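Long-range contacts in AgaA (Rhizobium radiobacter, PDB 6HLX), which binds the opine agropinic acid in the periplasm and probably hands it to an ABC transporter for import into the cell: residues S103-K107 / L118-T122; G290-Y294 / K426-V430. One frame throughout, in Å; residues are numbered along the deposited sequence.

Contact 1 closes before contact 2 opens, so the two follow one another along the chain without interleaving. Contact 1 (103-107 with 118-122) is local: edge strand 105-110 pairs with its neighbour 115-120 in the antiparallel sheet that also holds strands 37-39, 45-55 and 61-66. Contact 2 (290-294 with 426-430) is the longer-range of the two and brings the loop between strand 280-281 and helix 306-315 onto the first turn of helix 426-443. Their centres lie 24 Å apart, the nearest atoms about 12 Å, and they share no strand or helix. Contact 1 is held by backbone hydrogen bonds between two strands, contact 2 by one methionine side chain laid on a helix, so the two join different elements of this solute-binding protein.

Contact 1. Residues S103-K107 / L118-T122; sequences SSISK and LTLST
A classic beta bulge disturbs the hairpin of strands 105-110 and 115-120 near its open end. Ile105 and Leu120 form an antiparallel non-hydrogen-bonded pair, CA atoms 4.4 Å apart; one residue too many follows, so Ser106 and Lys107 both face Thr119. Thr119 O accepts from Ser106 N at 2.8 Å and Lys107 N at 3.2 Å, while Thr119 N donates to Lys107 O at 3.0 Å. Ser106 makes room with phi/psi of -107/-21°, and the axes of the short segments 105-107 and 118-120 pass 4.6 Å apart, their N-to-C directions 118° apart, well short of straight antiparallel.

Ser104 and Thr119 bury the most surface here, Lys107 next. Before the strand begins, Ser104 (-72/-13°) turns its carbonyl to segment 118-122: Ser104 O takes a 2.8 Å hydrogen bond from Ser121 N and a CA-H...O contact from Leu120 CA at 3.1 Å. Its chi1 is p, setting Ser104 OG 4.0 Å from Leu120 CD1. Ile105 (m, t) turns its CB away from the partner strand, yet Ile105 CG1 lies 3.7 Å from Leu120 CD2 and Ile105 CD1 4.1 Å from Leu118 CD1; helices 79-90 and 127-131 cover these apolar groups. Thr119 and Lys107 share the other face, where Lys107 CE comes within 3.8 Å of Thr119 OG1, and one water sits 2.7 Å from Thr119 OG1 and, more weakly, 3.3 Å from Lys107 NZ.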
ATOM      1  N   SER A 103     -14.380  -8.746  -3.972  1.00 21.46           N
ATOM      2  CA  SER A 103     -15.368  -9.820  -3.754  1.00 21.68           C
ATOM      3  C   SER A 103     -16.781  -9.547  -4.287  1.00 24.16           C
ATOM      4  O   SER A 103     -17.560 -10.496  -4.431  1.00 25.27           O
ATOM      5  CB  SER A 103     -15.452 -10.222  -2.275  1.00 22.61           C
ATOM      6  OG  SER A 103     -15.999  -9.160  -1.511  1.00 25.88           O
ATOM      7  N   SER A 104     -17.101  -8.288  -4.621  1.00 21.70           N
ATOM      8  CA  SER A 104     -18.406  -7.963  -5.211  1.00 22.24           C
ATOM      9  C   SER A 104     -18.515  -8.472  -6.657  1.00 24.93           C
ATOM     10  O   SER A 104     -19.616  -8.507  -7.181  1.00 25.18           O
ATOM     11  CB  SER A 104     -18.686  -6.472  -5.135  1.00 25.64           C
ATOM     12  OG  SER A 104     -17.638  -5.747  -5.749  1.00 29.29           O
ATOM     13  N   ILE A 105     -17.401  -8.876  -7.291  1.00 21.27           N
ATOM     14  CA  ILE A 105     -17.465  -9.443  -8.646  1.00 21.95           C
ATOM     15  C   ILE A 105     -18.222 -10.781  -8.526  1.00 26.62           C
ATOM     16  O   ILE A 105     -17.727 -11.693  -7.861  1.00 27.45           O
ATOM     17  CB  ILE A 105     -16.065  -9.638  -9.286  1.00 23.86           C
ATOM     18  CG1 ILE A 105     -15.366  -8.274  -9.526  1.00 22.50           C
ATOM     19  CG2 ILE A 105     -16.202 -10.453 -10.578  1.00 24.79           C
ATOM     20  CD1 ILE A 105     -13.797  -8.380  -9.825  1.00 22.49           C
ATOM     21  N   SER A 106     -19.419 -10.884  -9.132  1.00 22.40           N
ATOM     22  CA  SER A 106     -20.203 -12.122  -9.033  1.00 24.58           C
ATOM     23  C   SER A 106     -20.235 -12.934 -10.322  1.00 28.73           C
ATOM     24  O   SER A 106     -20.541 -14.127 -10.285  1.00 30.27           O
ATOM     25  CB  SER A 106     -21.620 -11.849  -8.517  1.00 30.16           C
ATOM     26  OG  SER A 106     -22.292 -10.889  -9.314  1.00 40.56           O
ATOM     27  N   LYS A 107     -19.970 -12.296 -11.462  1.00 23.49           N
ATOM     28  CA  LYS A 107     -19.966 -12.983 -12.754  1.00 23.68           C
ATOM     29  C   LYS A 107     -18.860 -12.411 -13.625  1.00 25.83           C
ATOM     30  O   LYS A 107     -18.678 -11.189 -13.648  1.00 25.45           O
ATOM     31  CB  LYS A 107     -21.341 -12.799 -13.431  1.00 25.79           C
ATOM     32  CG  LYS A 107     -21.508 -13.574 -14.739  1.00 36.88           C
ATOM     33  CD  LYS A 107     -22.976 -13.720 -15.132  1.00 44.64           C
ATOM     34  CE  LYS A 107     -23.522 -12.502 -15.836  1.00 55.57           C
ATOM     35  NZ  LYS A 107     -24.910 -12.720 -16.334  1.00 63.71           N
ATOM     36  N   LEU A 118     -17.677  -7.827 -16.390  1.00 22.03           N
ATOM     37  CA  LEU A 118     -17.902  -8.110 -14.973  1.00 20.95           C
ATOM     38  C   LEU A 118     -19.290  -7.648 -14.591  1.00 25.16           C
ATOM     39  O   LEU A 118     -19.767  -6.614 -15.071  1.00 24.86           O
ATOM     40  CB  LEU A 118     -16.883  -7.372 -14.070  1.00 20.94           C
ATOM     41  CG  LEU A 118     -15.406  -7.536 -14.417  1.00 24.81           C
ATOM     42  CD1 LEU A 118     -14.537  -6.712 -13.466  1.00 25.59           C
ATOM     43  CD2 LEU A 118     -14.985  -9.004 -14.442  1.00 27.95           C
ATOM     44  N   THR A 119     -19.950  -8.427 -13.732  1.00 22.02           N
ATOM     45  CA  THR A 119     -21.217  -8.051 -13.131  1.00 21.72           C
ATOM     46  C   THR A 119     -20.954  -8.147 -11.636  1.00 25.74           C
ATOM     47  O   THR A 119     -20.411  -9.157 -11.170  1.00 27.16           O
ATOM     48  CB  THR A 119     -22.394  -8.931 -13.566  1.00 24.78           C
ATOM     49  OG1 THR A 119     -22.503  -8.897 -14.991  1.00 27.37           O
ATOM     50  CG2 THR A 119     -23.717  -8.444 -12.963  1.00 26.30           C
ATOM     51  N   LEU A 120     -21.314  -7.096 -10.896  1.00 21.48           N
ATOM     52  CA  LEU A 120     -21.129  -7.069  -9.446  1.00 21.39           C
ATOM     53  C   LEU A 120     -22.429  -7.416  -8.734  1.00 24.19           C
ATOM     54  O   LEU A 120     -23.513  -7.141  -9.251  1.00 23.41           O
ATOM     55  CB  LEU A 120     -20.651  -5.684  -8.975  1.00 21.40           C
ATOM     56  CG  LEU A 120     -19.449  -5.022  -9.684  1.00 24.27           C
ATOM     57  CD1 LEU A 120     -19.006  -3.775  -8.909  1.00 22.89           C
ATOM     58  CD2 LEU A 120     -18.289  -5.991  -9.870  1.00 23.88           C
ATOM     59  N   SER A 121     -22.316  -8.005  -7.527  1.00 21.50           N
ATOM     60  CA  SER A 121     -23.477  -8.343  -6.710  1.00 21.62           C
ATOM     61  C   SER A 121     -24.037  -7.061  -6.057  1.00 26.87           C
ATOM     62  O   SER A 121     -25.237  -6.981  -5.784  1.00 27.58           O
ATOM     63  CB  SER A 121     -23.109  -9.406  -5.672  1.00 24.32           C
ATOM     64  OG  SER A 121     -21.903  -9.072  -4.999  1.00 29.54           O
ATOM     65  N   THR A 122     -23.147  -6.064  -5.779  1.00 23.88           N
ATOM     66  CA  THR A 122     -23.529  -4.746  -5.235  1.00 22.89           C
ATOM     67  C   THR A 122     -22.753  -3.671  -6.023  1.00 26.31           C
ATOM     68  O   THR A 122     -21.625  -3.940  -6.432  1.00 25.53           O
ATOM     69  CB  THR A 122     -23.234  -4.641  -3.714  1.00 31.42           C
ATOM     70  OG1 THR A 122     -21.859  -4.964  -3.453  1.00 31.89           O
ATOM     71  CG2 THR A 122     -24.173  -5.512  -2.859  1.00 31.76           C
TER
HETATM   72  O   HOH W   1     -20.267 -11.237  -5.174  1.00 31.71           O
HETATM   73  O   HOH W   2     -24.969  -9.480 -15.972  1.00 45.06           O

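Contact 2. Residues G290-Y294 / K426-V430; sequences GYMGY and KAERV. With MES (2-(N-morpholino)-ethanesulfonic acid), chain F.
This is a loop-to-helix contact carried by one methionine: Met292, in the loop after strand 280-281, lies against the first turn of helix 426-443, with no direct hydrogen bond between the two segments. Residues 291-294 form a type II beta turn closed by Tyr294 N to Tyr291 O at 3.1 Å. Met292 (-63/137°) and Gly293 (104/-17°) fill its central positions, and the positive phi of Gly293 calls for glycine. The turn presents Met292 with its CB toward the helix, CA 5.3 Å from Val430 CA.

With chi angles m, t, m, the methionine runs along the helix surface. Met292 CG packs 4.0 Å from Val430 CG2, Met292 SD lies 3.7 Å from both Lys426 O and Val430 N, and Met292 CE reaches 4.1 Å from Lys426 CD. The same methyl covers one face of the Arg429 guanidinium, 3.5 Å from Arg429 NH2. Lys426 O and Val430 N are already joined by the 3.0 Å helical hydrogen bond, so the sulfur rests on a closed turn.

A MES molecule, probably from the crystallisation liquor, bridges the segments: Met292 N donates to MES O2S at 2.9 Å, Lys426 NZ to MES O1S at 3.0 Å, and MES C5 lies over one face of the Tyr291 ring. Ala386 N also binds this buffer molecule. Beyond it, Tyr291 meets Trp388 of helix 388-393, while Arg429 forms a salt bridge with Asp385 and hydrogen-bonds to Gly420 O, tying helix 426-443 to the preceding helix 411-422.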
ATOM      1  N   GLY A 290      -9.021  17.163   0.114  1.00 25.77           N
ATOM      2  CA  GLY A 290      -9.491  16.806  -1.223  1.00 25.87           C
ATOM      3  C   GLY A 290     -10.270  15.506  -1.272  1.00 27.75           C
ATOM      4  O   GLY A 290     -10.904  15.223  -2.281  1.00 28.48           O
ATOM      5  N   TYR A 291     -10.209  14.680  -0.203  1.00 22.54           N
ATOM      6  CA  TYR A 291     -10.974  13.430  -0.167  1.00 20.34           C
ATOM      7  C   TYR A 291     -12.270  13.649   0.610  1.00 24.19           C
ATOM      8  O   TYR A 291     -12.288  14.396   1.589  1.00 23.06           O
ATOM      9  CB  TYR A 291     -10.193  12.324   0.560  1.00 20.11           C
ATOM     10  CG  TYR A 291      -9.153  11.642  -0.293  1.00 20.87           C
ATOM     11  CD1 TYR A 291      -7.948  12.270  -0.590  1.00 22.31           C
ATOM     12  CD2 TYR A 291      -9.336  10.333  -0.733  1.00 21.00           C
ATOM     13  CE1 TYR A 291      -6.968  11.635  -1.354  1.00 20.26           C
ATOM     14  CE2 TYR A 291      -8.380   9.700  -1.533  1.00 20.71           C
ATOM     15  CZ  TYR A 291      -7.183  10.336  -1.806  1.00 23.60           C
ATOM     16  OH  TYR A 291      -6.235   9.696  -2.576  1.00 23.64           O
ATOM     17  N   MET A 292     -13.337  12.949   0.216  1.00 22.33           N
ATOM     18  CA  MET A 292     -14.609  13.002   0.928  1.00 21.84           C
ATOM     19  C   MET A 292     -14.430  12.457   2.337  1.00 23.01           C
ATOM     20  O   MET A 292     -13.681  11.482   2.539  1.00 22.60           O
ATOM     21  CB  MET A 292     -15.698  12.260   0.152  1.00 24.35           C
ATOM     22  CG  MET A 292     -16.044  13.019  -1.148  1.00 28.28           C
ATOM     23  SD  MET A 292     -17.406  12.287  -2.064  1.00 31.77           S
ATOM     24  CE  MET A 292     -16.623  10.745  -2.641  1.00 29.07           C
ATOM     25  N   GLY A 293     -15.030  13.163   3.298  1.00 22.26           N
ATOM     26  CA  GLY A 293     -14.890  12.863   4.715  1.00 22.38           C
ATOM     27  C   GLY A 293     -13.944  13.840   5.394  1.00 24.69           C
ATOM     28  O   GLY A 293     -13.936  13.933   6.625  1.00 24.09           O
ATOM     29  N   TYR A 294     -13.120  14.577   4.601  1.00 22.38           N
ATOM     30  CA  TYR A 294     -12.189  15.560   5.151  1.00 22.70           C
ATOM     31  C   TYR A 294     -13.002  16.666   5.831  1.00 26.40           C
ATOM     32  O   TYR A 294     -14.025  17.100   5.285  1.00 25.93           O
ATOM     33  CB  TYR A 294     -11.336  16.203   4.036  1.00 24.77           C
ATOM     34  CG  TYR A 294     -10.395  17.265   4.562  1.00 26.38           C
ATOM     35  CD1 TYR A 294      -9.141  16.925   5.063  1.00 29.53           C
ATOM     36  CD2 TYR A 294     -10.767  18.607   4.581  1.00 28.00           C
ATOM     37  CE1 TYR A 294      -8.275  17.900   5.565  1.00 31.61           C
ATOM     38  CE2 TYR A 294      -9.921  19.584   5.105  1.00 29.74           C
ATOM     39  CZ  TYR A 294      -8.667  19.227   5.573  1.00 38.16           C
ATOM     40  OH  TYR A 294      -7.818  20.190   6.052  1.00 44.00           O
ATOM     41  N   LYS A 426     -21.271  12.715  -6.206  1.00 31.15           N
ATOM     42  CA  LYS A 426     -20.338  13.132  -5.139  1.00 30.94           C
ATOM     43  C   LYS A 426     -20.967  14.112  -4.117  1.00 35.08           C
ATOM     44  O   LYS A 426     -20.550  14.119  -2.949  1.00 34.21           O
ATOM     45  CB  LYS A 426     -19.017  13.663  -5.705  1.00 34.21           C
ATOM     46  CG  LYS A 426     -18.170  12.532  -6.306  1.00 40.61           C
ATOM     47  CD  LYS A 426     -16.664  12.728  -6.183  1.00 47.14           C
ATOM     48  CE  LYS A 426     -15.956  11.452  -6.609  1.00 46.41           C
ATOM     49  NZ  LYS A 426     -14.494  11.646  -6.802  1.00 40.28           N
ATOM     50  N   ALA A 427     -21.995  14.885  -4.512  1.00 32.18           N
ATOM     51  CA  ALA A 427     -22.697  15.787  -3.570  1.00 32.30           C
ATOM     52  C   ALA A 427     -23.452  14.954  -2.505  1.00 34.51           C
ATOM     53  O   ALA A 427     -23.583  15.366  -1.339  1.00 33.17           O
ATOM     54  CB  ALA A 427     -23.672  16.684  -4.325  1.00 34.29           C
ATOM     55  N   GLU A 428     -23.921  13.754  -2.901  1.00 30.77           N
ATOM     56  CA  GLU A 428     -24.601  12.848  -1.966  1.00 29.64           C
ATOM     57  C   GLU A 428     -23.547  11.983  -1.254  1.00 29.36           C
ATOM     58  O   GLU A 428     -23.652  11.734  -0.048  1.00 27.86           O
ATOM     59  CB  GLU A 428     -25.632  11.968  -2.703  1.00 31.45           C
ATOM     60  CG  GLU A 428     -26.861  12.751  -3.175  1.00 42.80           C
ATOM     61  CD  GLU A 428     -27.532  13.596  -2.103  1.00 70.62           C
ATOM     62  OE1 GLU A 428     -27.909  13.034  -1.048  1.00 55.96           O
ATOM     63  OE2 GLU A 428     -27.656  14.827  -2.308  1.00 70.50           O
ATOM     64  N   ARG A 429     -22.503  11.579  -1.980  1.00 25.37           N
ATOM     65  CA  ARG A 429     -21.451  10.754  -1.359  1.00 23.19           C
ATOM     66  C   ARG A 429     -20.782  11.487  -0.192  1.00 25.94           C
ATOM     67  O   ARG A 429     -20.487  10.860   0.817  1.00 26.10           O
ATOM     68  CB  ARG A 429     -20.361  10.359  -2.382  1.00 24.07           C
ATOM     69  CG  ARG A 429     -20.781   9.345  -3.419  1.00 27.55           C
ATOM     70  CD  ARG A 429     -19.578   8.924  -4.266  1.00 26.40           C
ATOM     71  NE  ARG A 429     -18.803   7.882  -3.594  1.00 23.33           N
ATOM     72  CZ  ARG A 429     -17.572   7.521  -3.940  1.00 30.41           C
ATOM     73  NH1 ARG A 429     -16.952   6.535  -3.290  1.00 23.36           N
ATOM     74  NH2 ARG A 429     -16.955   8.123  -4.955  1.00 25.33           N
ATOM     75  N   VAL A 430     -20.582  12.803  -0.303  1.00 25.94           N
ATOM     76  CA  VAL A 430     -19.875  13.531   0.748  1.00 28.02           C
ATOM     77  C   VAL A 430     -20.652  13.490   2.100  1.00 31.38           C
ATOM     78  O   VAL A 430     -20.009  13.313   3.142  1.00 30.86           O
ATOM     79  CB  VAL A 430     -19.415  14.948   0.315  1.00 34.03           C
ATOM     80  CG1 VAL A 430     -20.534  15.962   0.343  1.00 34.00           C
ATOM     81  CG2 VAL A 430     -18.206  15.412   1.138  1.00 34.34           C
TER
HETATM   82  O1  MES F 605      -6.605  13.624  -5.313  1.00 37.21           O
HETATM   83  C2  MES F 605      -7.615  14.523  -5.789  1.00 39.25           C
HETATM   84  C3  MES F 605      -8.903  14.368  -5.011  1.00 39.00           C
HETATM   85  N4  MES F 605      -9.381  12.946  -5.086  1.00 36.59           N
HETATM   86  C5  MES F 605      -8.291  12.014  -4.649  1.00 33.44           C
HETATM   87  C6  MES F 605      -7.035  12.275  -5.449  1.00 33.51           C
HETATM   88  C7  MES F 605     -10.652  12.793  -4.286  1.00 35.87           C
HETATM   89  C8  MES F 605     -11.235  11.426  -4.312  1.00 29.20           C
HETATM   90  S   MES F 605     -12.864  11.342  -3.600  1.00 24.14           S
HETATM   91  O1S MES F 605     -13.596  12.484  -4.114  1.00 28.72           O
HETATM   92  O2S MES F 605     -12.684  11.387  -2.161  1.00 25.31           O
HETATM   93  O3S MES F 605     -13.423  10.083  -4.050  1.00 23.20           O